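Local coordinates for putative glucose-6-phosphate 1-epimerase (Salmonella typhimurium, PDB 2HTB), which probably interconverts the alpha and beta anomers of glucose 6-phosphate, acting as a hexose-6-phosphate 1-epimerase, at residues 175-180 with 282-287. Numbering follows the deposited sequence.
Sequences TSALHS and ETVYAT
Ser176 and Tyr285 exchange two backbone hydrogen bonds, Ser176 N to Tyr285 O at 2.8 Å and Tyr285 N to Ser176 O at 2.7 Å, and Leu178 and Thr283 form the next hydrogen-bonded pair. There the two bonds are unequal: Leu178 N reaches Thr283 O at 2.7 Å, whereas Thr283 N to Leu178 O stretches to 3.2 Å and bends to 136° at the hydrogen, next to the inverse gamma turn centred on His179. The two strand segments run almost exactly antiparallel. At the far end Thr175 OG1 adds a weak bond to Tyr285 O, which thus receives two donors.

At the turn itself the contact passes to side chains. A first torsion of -169° sets the His179 ring opposite the backbone N and alongside the extended Glu282 chain, and the carboxylate stacks over one ring face with the planes 29° apart. Glu282 OE2 sits above the ring centre, 3.2 Å from His179 NE2, while OE1 lies over the CG and CD2 side; the angles are too poor for a hydrogen bond. Rings of Tyr181, Trp257 and His110 also meet the imidazole.

Between the bonded pairs, Ala177 and Val284 form a non-hydrogen-bonded pair whose side chains share one face of the sheet, Ala177 against Phe99 and Val284 against Val255, with Ala177 CB meeting Val284 CG2 at 3.5 Å. Ser176, Leu178 and Thr283 turn to the other face, against Leu300, and Thr283 OG1 bonds Gln302 and His248.

Paired central strands thus bring the inferred active-site residues His179 and Glu282 together, near Arg89 and Asp223, which probably bind the substrate, an arrangement characteristic of the catalytic pocket in the galactose mutarotase-like beta-sandwich.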
loop_
_atom_site.group_PDB
_atom_site.type_symbol
_atom_site.label_atom_id
_atom_site.label_comp_id
_atom_site.label_asym_id
_atom_site.label_seq_id
_atom_site.Cartn_x
_atom_site.Cartn_y
_atom_site.Cartn_z
ATOM N N THR A 175 2.039 -2.205 15.223
ATOM C CA THR A 175 3.136 -2.313 14.324
ATOM C C THR A 175 2.427 -2.252 13.028
ATOM O O THR A 175 1.339 -2.791 12.929
ATOM C CB THR A 175 3.859 -3.601 14.652
ATOM O OG1 THR A 175 5.227 -3.301 14.961
ATOM C CG2 THR A 175 3.731 -4.570 13.650
ATOM N N SER A 176 2.952 -1.523 12.052
ATOM C CA SER A 176 2.145 -1.322 10.848
ATOM C C SER A 176 2.982 -1.045 9.609
ATOM O O SER A 176 4.215 -0.893 9.735
ATOM C CB SER A 176 1.208 -0.173 11.082
ATOM O OG SER A 176 1.917 0.993 11.498
ATOM N N ALA A 177 2.336 -0.998 8.425
ATOM C CA ALA A 177 3.004 -0.646 7.151
ATOM C C ALA A 177 2.040 -0.095 6.080
ATOM O O ALA A 177 0.857 -0.407 6.120
ATOM C CB ALA A 177 3.709 -1.863 6.611
ATOM N N LEU A 178 2.514 0.727 5.159
ATOM C CA LEU A 178 1.753 0.975 3.926
ATOM C C LEU A 178 2.445 0.080 2.921
ATOM O O LEU A 178 3.631 0.290 2.593
ATOM C CB LEU A 178 1.705 2.463 3.447
ATOM C CG LEU A 178 1.256 3.421 4.602
ATOM C CD1 LEU A 178 1.451 4.974 4.381
ATOM C CD2 LEU A 178 -0.196 3.163 4.882
ATOM N N HIS A 179 1.736 -0.948 2.460
ATOM C CA HIS A 179 2.429 -2.010 1.757
ATOM C C HIS A 179 2.423 -1.811 0.221
ATOM O O HIS A 179 1.993 -2.693 -0.548
ATOM C CB HIS A 179 1.844 -3.328 2.231
ATOM C CG HIS A 179 2.587 -4.563 1.813
ATOM N ND1 HIS A 179 2.948 -4.816 0.505
ATOM C CD2 HIS A 179 2.886 -5.689 2.507
ATOM C CE1 HIS A 179 3.464 -6.027 0.413
ATOM N NE2 HIS A 179 3.452 -6.567 1.614
ATOM N N SER A 180 2.994 -0.707 -0.217
ATOM C CA SER A 180 2.798 -0.276 -1.607
ATOM C C SER A 180 3.312 -1.167 -2.707
ATOM O O SER A 180 4.492 -1.491 -2.696
ATOM C CB SER A 180 3.446 1.066 -1.805
ATOM O OG SER A 180 2.798 2.043 -1.011
ATOM N N GLU A 282 7.857 -0.390 0.881
ATOM C CA GLU A 282 6.851 -0.175 1.931
ATOM C C GLU A 282 7.286 0.815 2.999
ATOM O O GLU A 282 8.450 0.805 3.418
ATOM C CB GLU A 282 6.510 -1.485 2.568
ATOM C CG GLU A 282 6.478 -2.633 1.590
ATOM C CD GLU A 282 6.085 -3.953 2.232
ATOM O OE1 GLU A 282 5.597 -3.978 3.350
ATOM O OE2 GLU A 282 6.256 -4.998 1.630
ATOM N N THR A 283 6.359 1.683 3.419
ATOM C CA THR A 283 6.588 2.549 4.563
ATOM C C THR A 283 6.127 1.840 5.802
ATOM O O THR A 283 4.956 1.575 5.979
ATOM C CB THR A 283 5.783 3.861 4.475
ATOM O OG1 THR A 283 6.071 4.508 3.216
ATOM C CG2 THR A 283 6.241 4.765 5.633
ATOM N N VAL A 284 7.027 1.613 6.725
ATOM C CA VAL A 284 6.755 0.678 7.782
ATOM C C VAL A 284 7.122 1.181 9.156
ATOM O O VAL A 284 8.062 1.969 9.308
ATOM C CB VAL A 284 7.574 -0.590 7.485
ATOM C CG1 VAL A 284 7.474 -1.555 8.611
ATOM C CG2 VAL A 284 7.079 -1.253 6.126
ATOM N N TYR A 285 6.415 0.689 10.164
ATOM C CA TYR A 285 6.884 0.782 11.559
ATOM C C TYR A 285 6.776 -0.571 12.220
ATOM O O TYR A 285 5.656 -0.970 12.594
ATOM C CB TYR A 285 5.971 1.723 12.358
ATOM C CG TYR A 285 6.653 2.434 13.463
ATOM C CD1 TYR A 285 6.825 3.837 13.418
ATOM C CD2 TYR A 285 7.100 1.749 14.603
ATOM C CE1 TYR A 285 7.496 4.578 14.492
ATOM C CE2 TYR A 285 7.742 2.464 15.661
ATOM C CZ TYR A 285 7.929 3.881 15.570
ATOM O OH TYR A 285 8.588 4.572 16.584
ATOM N N ALA A 286 7.894 -1.271 12.327
ATOM C CA ALA A 286 7.878 -2.708 12.612
ATOM C C ALA A 286 8.946 -3.214 13.626
ATOM O O ALA A 286 8.664 -4.165 14.423
ATOM C CB ALA A 286 8.039 -3.535 11.284
ATOM N N THR A 287 10.155 -2.638 13.586
ATOM C CA THR A 287 11.205 -3.207 14.437
ATOM C C THR A 287 11.158 -2.655 15.904
ATOM O O THR A 287 12.042 -2.931 16.720
ATOM C CB THR A 287 12.597 -3.033 13.795
ATOM O OG1 THR A 287 12.880 -1.655 13.671
ATOM C CG2 THR A 287 12.628 -3.659 12.447
#